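Local structure of endoribonuclease L-PSP/chorismate mutase-like domain-containing protein (Shewanella oneidensis, 2OTM) at residues Gly54-Asp59 with Asn143-Val148. The protein is of unknown function but, as a member of the YjgF/chorismate mutase-like family, is a putative endoribonuclease. Sequence-based numbering, arbitrary orientation. Where two conformers were deposited one is given.
With NA (sodium ion), chain H.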
loop_
_atom_site.group_PDB
_atom_site.type_symbol
_atom_site.label_atom_id
_atom_site.label_comp_id
_atom_site.label_asym_id
_atom_site.label_seq_id
_atom_site.Cartn_x
_atom_site.Cartn_y
_atom_site.Cartn_z
ATOM N N GLY B 54 15.470 13.857 5.588
ATOM C CA GLY B 54 16.165 13.139 6.608
ATOM C C GLY B 54 15.234 12.136 7.265
ATOM O O GLY B 54 14.275 11.697 6.663
ATOM N N GLN B 55 15.519 11.819 8.526
ATOM C CA GLN B 55 14.904 10.703 9.201
ATOM C C GLN B 55 14.338 11.124 10.556
ATOM O O GLN B 55 15.004 11.830 11.334
ATOM C CB GLN B 55 15.977 9.665 9.425
ATOM C CG GLN B 55 15.510 8.372 10.024
ATOM C CD GLN B 55 16.649 7.374 10.092
ATOM O OE1 GLN B 55 17.561 7.535 10.876
ATOM N NE2 GLN B 55 16.605 6.367 9.271
ATOM N N LEU B 56 13.135 10.655 10.853
ATOM C CA LEU B 56 12.488 10.921 12.148
ATOM C C LEU B 56 13.255 10.288 13.285
ATOM O O LEU B 56 13.609 9.105 13.242
ATOM C CB LEU B 56 11.070 10.345 12.151
ATOM C CG LEU B 56 10.133 10.937 13.178
ATOM C CD1 LEU B 56 9.875 12.412 12.798
ATOM C CD2 LEU B 56 8.825 10.087 13.264
ATOM N N GLY B 57 13.526 11.070 14.322
ATOM C CA GLY B 57 14.280 10.592 15.453
ATOM C C GLY B 57 15.778 10.794 15.349
ATOM O O GLY B 57 16.490 10.720 16.355
ATOM N N ALA B 58 16.278 11.027 14.142
ATOM C CA ALA B 58 17.694 11.300 13.933
ATOM C C ALA B 58 17.918 12.780 13.530
ATOM O O ALA B 58 18.703 13.501 14.159
ATOM C CB ALA B 58 18.268 10.316 12.843
ATOM N N ASP B 59 17.224 13.213 12.483
ATOM C CA ASP B 59 17.329 14.550 11.957
ATOM C C ASP B 59 16.159 15.430 12.357
ATOM O O ASP B 59 16.307 16.666 12.373
ATOM C CB ASP B 59 17.382 14.505 10.422
ATOM C CG ASP B 59 18.470 13.607 9.916
ATOM O OD1 ASP B 59 19.637 13.871 10.260
ATOM O OD2 ASP B 59 18.150 12.610 9.236
ATOM N N ASN B 143 15.292 11.932 -0.581
ATOM C CA ASN B 143 15.582 11.909 0.840
ATOM C C ASN B 143 14.538 12.621 1.678
ATOM O O ASN B 143 14.843 13.117 2.789
ATOM C CB ASN B 143 16.970 12.479 1.113
ATOM C CG ASN B 143 17.457 12.213 2.524
ATOM O OD1 ASN B 143 17.145 11.176 3.143
ATOM N ND2 ASN B 143 18.238 13.159 3.054
ATOM N N SER B 144 13.301 12.646 1.180
ATOM C CA SER B 144 12.203 13.235 1.912
ATOM C C SER B 144 11.976 12.534 3.245
ATOM O O SER B 144 12.118 11.328 3.372
ATOM C CB SER B 144 10.920 13.176 1.089
ATOM O OG SER B 144 9.854 13.914 1.695
ATOM N N LEU B 145 11.593 13.289 4.264
ATOM C CA LEU B 145 11.205 12.676 5.528
ATOM C C LEU B 145 9.919 11.868 5.380
ATOM O O LEU B 145 9.740 10.851 6.050
ATOM C CB LEU B 145 11.025 13.738 6.587
ATOM C CG LEU B 145 10.468 13.302 7.927
ATOM C CD1 LEU B 145 11.448 12.341 8.612
ATOM C CD2 LEU B 145 10.273 14.571 8.700
ATOM N N CYS B 146 9.029 12.309 4.493
ATOM C CA CYS B 146 7.755 11.653 4.367
ATOM C C CYS B 146 7.148 11.761 2.987
ATOM O O CYS B 146 7.548 12.593 2.161
ATOM C CB CYS B 146 6.768 12.213 5.395
ATOM S SG CYS B 146 6.277 13.954 5.143
ATOM N N LEU B 147 6.175 10.900 2.766
ATOM C CA LEU B 147 5.383 10.908 1.549
ATOM C C LEU B 147 3.938 10.605 1.926
ATOM O O LEU B 147 3.673 9.677 2.724
ATOM C CB LEU B 147 5.973 9.835 0.634
ATOM C CG LEU B 147 5.918 9.753 -0.871
ATOM C CD1 LEU B 147 6.356 11.023 -1.569
ATOM C CD2 LEU B 147 6.825 8.563 -1.255
ATOM N N VAL B 148 2.995 11.312 1.306
ATOM C CA VAL B 148 1.587 11.149 1.615
ATOM C C VAL B 148 0.821 10.855 0.330
ATOM O O VAL B 148 1.108 11.436 -0.725
ATOM C CB VAL B 148 1.041 12.445 2.329
ATOM C CG1 VAL B 148 -0.454 12.510 2.308
ATOM C CG2 VAL B 148 1.600 12.516 3.772
HETATM NA NA NA H . 17.369 18.493 13.311
HETATM O O HOH W 1 17.898 18.339 10.801
#
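G54 N sits above the plane of the N143 carboxamide, taken in one of two deposited conformers, but beyond its OD1/ND2 end, 3.8 Å from ND2. G54 N also lies 3.0 Å from N143 O. L145 CD1 stands over a face of the Q55-L56 peptide, 3.3 Å from L56 N, and comes within 3.5 Å of G54 O, above and outside the rim of the G54-Q55 peptide. At that peptide's N-H edge, Q55 N gives a 2.8 Å hydrogen bond to the anti lone pair of D59 OD2, a carboxylate suited to accept it. L145 CA makes a CA-H...O contact with G54 O, 3.4 Å away. Chi1 of 173° sets L145 CG anti to the backbone N, and chi2 of 64° then places CD1 near L56 CB (4.1 Å). Leucine's branched apolar end can thus cover the peptide while also resting on A68 of helix 62-84; L56 packs on A112 of helix 109-124. Glycine suits position 54, where a CB would press on the preceding carbonyl and strike D59 OD2. Q55 O accepts from A58 N and D59 N, closing the turn whose D59 O binds sodium. The contact therefore joins this loop to the turn leading into strand 146-153 through L145 carbon over a peptide and N143 against G54, while polar groups pair internally or with neighbours such as N101.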